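Local coordinates for putative GH105 family protein (Salmonella enterica subsp. enterica serovar Paratyphi A, PDB 3QWT), which is of unknown function but probably acts as a glycoside hydrolase of family GH105, whose characterised members are mostly unsaturated glycuronyl hydrolases, at residues W65-Y77 / N110-E124. Numbering follows the deposited sequence.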
loop_
_atom_site.group_PDB
_atom_site.type_symbol
_atom_site.label_atom_id
_atom_site.label_comp_id
_atom_site.label_asym_id
_atom_site.label_seq_id
_atom_site.Cartn_x
_atom_site.Cartn_y
_atom_site.Cartn_z
ATOM N N TRP A 65 -42.811 19.714 1.227
ATOM C CA TRP A 65 -41.643 18.995 0.754
ATOM C C TRP A 65 -41.318 19.338 -0.697
ATOM O O TRP A 65 -41.905 18.780 -1.625
ATOM C CB TRP A 65 -41.865 17.488 0.886
ATOM C CG TRP A 65 -40.648 16.618 0.580
ATOM C CD1 TRP A 65 -39.560 16.934 -0.201
ATOM C CD2 TRP A 65 -40.412 15.285 1.072
ATOM N NE1 TRP A 65 -38.667 15.869 -0.228
ATOM C CE2 TRP A 65 -39.172 14.850 0.541
ATOM C CE3 TRP A 65 -41.141 14.413 1.894
ATOM C CZ2 TRP A 65 -38.649 13.586 0.814
ATOM C CZ3 TRP A 65 -40.615 13.157 2.170
ATOM C CH2 TRP A 65 -39.384 12.752 1.626
ATOM N N GLU A 66 -40.395 20.266 -0.893
ATOM C CA GLU A 66 -39.770 20.422 -2.203
ATOM C C GLU A 66 -38.380 21.050 -2.139
ATOM O O GLU A 66 -37.809 21.219 -1.064
ATOM C CB GLU A 66 -40.650 21.187 -3.186
ATOM C CG GLU A 66 -40.264 20.863 -4.629
ATOM C CD GLU A 66 -40.717 21.909 -5.573
ATOM O OE1 GLU A 66 -41.044 21.572 -6.727
ATOM O OE2 GLU A 66 -40.751 23.082 -5.159
ATOM N N TRP A 67 -37.836 21.388 -3.299
ATOM C CA TRP A 67 -36.451 21.848 -3.359
ATOM C C TRP A 67 -36.229 23.013 -2.414
ATOM O O TRP A 67 -35.136 23.200 -1.883
ATOM C CB TRP A 67 -36.038 22.212 -4.790
ATOM C CG TRP A 67 -36.719 23.440 -5.333
ATOM C CD1 TRP A 67 -37.917 23.492 -5.990
ATOM C CD2 TRP A 67 -36.245 24.788 -5.259
ATOM N NE1 TRP A 67 -38.215 24.785 -6.332
ATOM C CE2 TRP A 67 -37.208 25.603 -5.894
ATOM C CE3 TRP A 67 -35.104 25.385 -4.717
ATOM C CZ2 TRP A 67 -37.063 26.986 -6.003
ATOM C CZ3 TRP A 67 -34.955 26.756 -4.832
ATOM C CH2 TRP A 67 -35.937 27.544 -5.468
ATOM N N THR A 68 -37.278 23.779 -2.182
ATOM C CA THR A 68 -37.139 25.015 -1.423
ATOM C C THR A 68 -36.773 24.672 0.005
ATOM O O THR A 68 -35.843 25.233 0.573
ATOM C CB THR A 68 -38.439 25.857 -1.459
ATOM O OG1 THR A 68 -39.508 25.118 -0.845
ATOM C CG2 THR A 68 -38.805 26.197 -2.904
ATOM N N HIS A 69 -37.513 23.734 0.578
ATOM C CA HIS A 69 -37.182 23.192 1.888
ATOM C C HIS A 69 -35.786 22.591 1.884
ATOM O O HIS A 69 -35.072 22.655 2.881
ATOM C CB HIS A 69 -38.217 22.136 2.293
ATOM C CG HIS A 69 -39.624 22.583 2.067
ATOM N ND1 HIS A 69 -40.256 22.460 0.850
ATOM C CD2 HIS A 69 -40.500 23.218 2.882
ATOM C CE1 HIS A 69 -41.472 22.966 0.931
ATOM N NE2 HIS A 69 -41.643 23.434 2.156
ATOM N N GLY A 70 -35.398 22.018 0.750
ATOM C CA GLY A 70 -34.070 21.434 0.616
ATOM C C GLY A 70 -33.019 22.498 0.865
ATOM O O GLY A 70 -32.104 22.315 1.664
ATOM N N VAL A 71 -33.168 23.628 0.185
ATOM C CA VAL A 71 -32.251 24.735 0.367
ATOM C C VAL A 71 -32.372 25.281 1.781
ATOM O O VAL A 71 -31.365 25.533 2.443
ATOM C CB VAL A 71 -32.486 25.860 -0.664
ATOM C CG1 VAL A 71 -31.597 27.041 -0.345
ATOM C CG2 VAL A 71 -32.190 25.349 -2.066
ATOM N N GLY A 72 -33.604 25.438 2.255
ATOM C CA GLY A 72 -33.821 25.881 3.624
ATOM C C GLY A 72 -33.045 25.068 4.654
ATOM O O GLY A 72 -32.320 25.618 5.480
ATOM N N LEU A 73 -33.189 23.748 4.609
ATOM C CA LEU A 73 -32.506 22.897 5.581
ATOM C C LEU A 73 -30.978 23.063 5.504
ATOM O O LEU A 73 -30.281 22.984 6.513
ATOM C CB LEU A 73 -32.905 21.420 5.399
ATOM C CG LEU A 73 -34.391 21.058 5.627
ATOM C CD1 LEU A 73 -34.789 19.814 4.827
ATOM C CD2 LEU A 73 -34.723 20.865 7.117
ATOM N N TYR A 74 -30.455 23.281 4.306
ATOM C CA TYR A 74 -29.002 23.351 4.136
ATOM C C TYR A 74 -28.453 24.629 4.776
ATOM O O TYR A 74 -27.453 24.606 5.498
ATOM C CB TYR A 74 -28.659 23.281 2.653
ATOM C CG TYR A 74 -27.211 23.060 2.331
ATOM C CD1 TYR A 74 -26.480 22.072 2.971
ATOM C CD2 TYR A 74 -26.581 23.816 1.349
ATOM C CE1 TYR A 74 -25.154 21.856 2.660
ATOM C CE2 TYR A 74 -25.263 23.609 1.029
ATOM C CZ TYR A 74 -24.547 22.622 1.688
ATOM O OH TYR A 74 -23.226 22.406 1.371
ATOM N N GLY A 75 -29.130 25.746 4.528
ATOM C CA GLY A 75 -28.756 27.001 5.151
ATOM C C GLY A 75 -28.759 26.881 6.665
ATOM O O GLY A 75 -27.811 27.284 7.331
HETATM N N MSE A 76 -29.831 26.318 7.212
HETATM C CA MSE A 76 -29.896 26.027 8.642
HETATM C C MSE A 76 -28.742 25.134 9.078
HETATM O O MSE A 76 -28.098 25.392 10.105
HETATM C CB MSE A 76 -31.216 25.339 8.990
HETATM C CG MSE A 76 -32.429 26.247 8.910
HETATM SE SE MSE A 76 -34.064 25.305 9.467
HETATM C CE MSE A 76 -35.353 26.707 9.046
ATOM N N TYR A 77 -28.480 24.079 8.306
ATOM C CA TYR A 77 -27.443 23.134 8.700
ATOM C C TYR A 77 -26.126 23.876 8.844
ATOM O O TYR A 77 -25.424 23.721 9.837
ATOM C CB TYR A 77 -27.284 21.959 7.725
ATOM C CG TYR A 77 -26.191 21.043 8.207
ATOM C CD1 TYR A 77 -26.400 20.225 9.309
ATOM C CD2 TYR A 77 -24.928 21.051 7.620
ATOM C CE1 TYR A 77 -25.391 19.410 9.800
ATOM C CE2 TYR A 77 -23.904 20.235 8.112
ATOM C CZ TYR A 77 -24.152 19.419 9.202
ATOM O OH TYR A 77 -23.169 18.605 9.709
ATOM N N ASN A 110 -35.970 17.844 -7.726
ATOM C CA ASN A 110 -36.206 18.784 -6.614
ATOM C C ASN A 110 -36.465 18.178 -5.239
ATOM O O ASN A 110 -35.916 18.635 -4.233
ATOM C CB ASN A 110 -37.326 19.755 -6.958
ATOM C CG ASN A 110 -36.929 20.717 -8.079
ATOM O OD1 ASN A 110 -35.762 21.079 -8.204
ATOM N ND2 ASN A 110 -37.901 21.125 -8.896
ATOM N N THR A 111 -37.302 17.155 -5.181
ATOM C CA THR A 111 -37.577 16.523 -3.893
ATOM C C THR A 111 -36.326 15.811 -3.315
ATOM O O THR A 111 -36.313 15.378 -2.158
ATOM C CB THR A 111 -38.763 15.559 -4.006
ATOM O OG1 THR A 111 -38.475 14.559 -4.993
ATOM C CG2 THR A 111 -40.054 16.326 -4.396
HETATM N N MSE A 112 -35.275 15.731 -4.124
HETATM C CA MSE A 112 -33.980 15.161 -3.719
HETATM C C MSE A 112 -33.218 16.071 -2.753
HETATM O O MSE A 112 -32.544 15.592 -1.834
HETATM C CB MSE A 112 -33.122 14.887 -4.975
HETATM C CG MSE A 112 -31.686 14.425 -4.720
HETATM SE SE MSE A 112 -31.555 12.531 -4.141
HETATM C CE MSE A 112 -32.371 11.722 -5.661
ATOM N N ALA A 113 -33.340 17.382 -2.963
ATOM C CA ALA A 113 -32.524 18.381 -2.245
ATOM C C ALA A 113 -32.386 18.170 -0.746
ATOM O O ALA A 113 -31.285 18.282 -0.212
ATOM C CB ALA A 113 -33.026 19.796 -2.536
ATOM N N PRO A 114 -33.496 17.858 -0.052
ATOM C CA PRO A 114 -33.341 17.681 1.399
ATOM C C PRO A 114 -32.364 16.561 1.818
ATOM O O PRO A 114 -31.920 16.536 2.962
ATOM C CB PRO A 114 -34.766 17.364 1.870
ATOM C CG PRO A 114 -35.642 18.096 0.859
ATOM C CD PRO A 114 -34.915 17.946 -0.458
ATOM N N PHE A 115 -32.024 15.652 0.924
ATOM C CA PHE A 115 -31.182 14.537 1.361
ATOM C C PHE A 115 -29.719 14.911 1.572
ATOM O O PHE A 115 -28.990 14.227 2.303
ATOM C CB PHE A 115 -31.400 13.305 0.494
ATOM C CG PHE A 115 -32.785 12.753 0.631
ATOM C CD1 PHE A 115 -33.139 12.035 1.762
ATOM C CD2 PHE A 115 -33.755 13.026 -0.326
ATOM C CE1 PHE A 115 -34.426 11.555 1.913
ATOM C CE2 PHE A 115 -35.042 12.547 -0.183
ATOM C CZ PHE A 115 -35.382 11.810 0.937
ATOM N N LEU A 116 -29.323 16.034 0.974
ATOM C CA LEU A 116 -28.065 16.672 1.300
ATOM C C LEU A 116 -27.949 16.894 2.817
ATOM O O LEU A 116 -26.962 16.507 3.437
ATOM C CB LEU A 116 -27.932 17.998 0.538
ATOM C CG LEU A 116 -26.718 18.862 0.894
ATOM C CD1 LEU A 116 -25.430 18.067 0.844
ATOM C CD2 LEU A 116 -26.622 20.067 -0.049
ATOM N N THR A 117 -28.964 17.508 3.417
ATOM C CA THR A 117 -28.901 17.806 4.849
ATOM C C THR A 117 -29.039 16.546 5.698
ATOM O O THR A 117 -28.377 16.395 6.733
ATOM C CB THR A 117 -29.948 18.848 5.236
ATOM O OG1 THR A 117 -29.700 20.049 4.497
ATOM C CG2 THR A 117 -29.900 19.156 6.727
ATOM N N LEU A 118 -29.889 15.632 5.247
ATOM C CA LEU A 118 -30.059 14.375 5.944
ATOM C C LEU A 118 -28.733 13.615 5.976
ATOM O O LEU A 118 -28.382 12.977 6.986
ATOM C CB LEU A 118 -31.128 13.524 5.264
ATOM C CG LEU A 118 -31.536 12.324 6.115
ATOM C CD1 LEU A 118 -32.197 12.741 7.451
ATOM C CD2 LEU A 118 -32.420 11.370 5.314
ATOM N N ALA A 119 -27.997 13.696 4.871
ATOM C CA ALA A 119 -26.712 13.019 4.801
ATOM C C ALA A 119 -25.822 13.511 5.927
ATOM O O ALA A 119 -25.204 12.714 6.621
ATOM C CB ALA A 119 -26.031 13.219 3.426
ATOM N N TYR A 120 -25.779 14.823 6.119
ATOM C CA TYR A 120 -24.963 15.388 7.180
ATOM C C TYR A 120 -25.471 14.969 8.558
ATOM O O TYR A 120 -24.692 14.736 9.472
ATOM C CB TYR A 120 -24.935 16.907 7.094
ATOM C CG TYR A 120 -23.889 17.465 6.163
ATOM C CD1 TYR A 120 -24.237 17.944 4.892
ATOM C CD2 TYR A 120 -22.550 17.514 6.543
ATOM C CE1 TYR A 120 -23.277 18.471 4.036
ATOM C CE2 TYR A 120 -21.585 18.033 5.691
ATOM C CZ TYR A 120 -21.956 18.513 4.438
ATOM O OH TYR A 120 -21.006 19.030 3.589
ATOM N N ARG A 121 -26.783 14.884 8.713
ATOM C CA ARG A 121 -27.324 14.504 10.007
ATOM C C ARG A 121 -27.022 13.032 10.285
ATOM O O ARG A 121 -26.701 12.660 11.409
ATOM C CB ARG A 121 -28.824 14.826 10.123
ATOM C CG ARG A 121 -29.145 16.336 10.155
ATOM C CD ARG A 121 -28.578 17.026 11.400
ATOM N NE ARG A 121 -29.207 16.568 12.641
ATOM C CZ ARG A 121 -28.547 16.250 13.753
ATOM N NH1 ARG A 121 -27.227 16.336 13.787
ATOM N NH2 ARG A 121 -29.210 15.831 14.831
ATOM N N TYR A 122 -27.106 12.198 9.260
ATOM C CA TYR A 122 -26.753 10.794 9.433
ATOM C C TYR A 122 -25.279 10.662 9.790
ATOM O O TYR A 122 -24.907 9.846 10.629
ATOM C CB TYR A 122 -27.058 9.980 8.178
ATOM C CG TYR A 122 -26.612 8.548 8.295
ATOM C CD1 TYR A 122 -27.235 7.679 9.190
ATOM C CD2 TYR A 122 -25.569 8.064 7.525
ATOM C CE1 TYR A 122 -26.827 6.378 9.313
ATOM C CE2 TYR A 122 -25.150 6.756 7.639
ATOM C CZ TYR A 122 -25.787 5.912 8.531
ATOM O OH TYR A 122 -25.382 4.598 8.651
ATOM N N GLU A 123 -24.443 11.475 9.151
ATOM C CA GLU A 123 -23.011 11.468 9.430
ATOM C C GLU A 123 -22.724 11.702 10.928
ATOM O O GLU A 123 -21.919 10.982 11.519
ATOM C CB GLU A 123 -22.308 12.526 8.588
ATOM C CG GLU A 123 -20.808 12.587 8.796
ATOM C CD GLU A 123 -20.116 13.496 7.790
ATOM O OE1 GLU A 123 -19.026 13.135 7.302
ATOM O OE2 GLU A 123 -20.665 14.574 7.483
ATOM N N GLU A 124 -23.395 12.688 11.539
ATOM C CA GLU A 124 -23.207 12.985 12.963
ATOM C C GLU A 124 -23.824 11.957 13.907
ATOM O O GLU A 124 -23.214 11.608 14.905
ATOM C CB GLU A 124 -23.769 14.355 13.340
ATOM C CG GLU A 124 -23.486 15.474 12.363
ATOM C CD GLU A 124 -24.237 16.745 12.730
ATOM O OE1 GLU A 124 -25.081 17.193 11.915
ATOM O OE2 GLU A 124 -23.988 17.274 13.845
HETATM O O HOH W 1 -40.894 19.908 -8.497
HETATM O O HOH W 2 -30.588 19.989 2.128
HETATM O O HOH W 3 -21.811 19.992 1.375
#
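Glu124 OE1 is met by Tyr77 OH across the contact, weakly at 3.2 Å, and by Arg121 NH1 of its own helix at 3.0 Å, a salt bridge from above the carboxylate plane. The same oxygen lies at the edge of the Tyr77 ring, while Tyr80 holds Glu124 OE2 and Asp93 binds Arg121 NE. With CG anti to the backbone N (chi1 180°), the Tyr77 ring reaches across to 114-124, where Tyr120 CB sits over one face, 3.4 Å from Tyr77 CZ; the two rings are tilted against each other and offset, with little overlap. One turn back, Leu116 CD2 stands over the centre of the Tyr74 ring in a CH-pi contact, 3.5 Å from the centroid. These are two neighbouring helices of an alpha/alpha toroid, running roughly the same way at 34°. The backbones come nearest at Gly70, whose CA is 3.9 Å from Pro114 CA, with Ala113 CB packed against the same glycine. Beside it a water donates to Gly70 O and Ala113 O and accepts from Thr117 OG1, tying both backbones together. At the N-terminal end Trp65 NE1 gives a fairly straight bond (162°) to a lone pair of Thr111 O, 3.1 Å away, and Trp65 CZ2 touches Phe115 CZ.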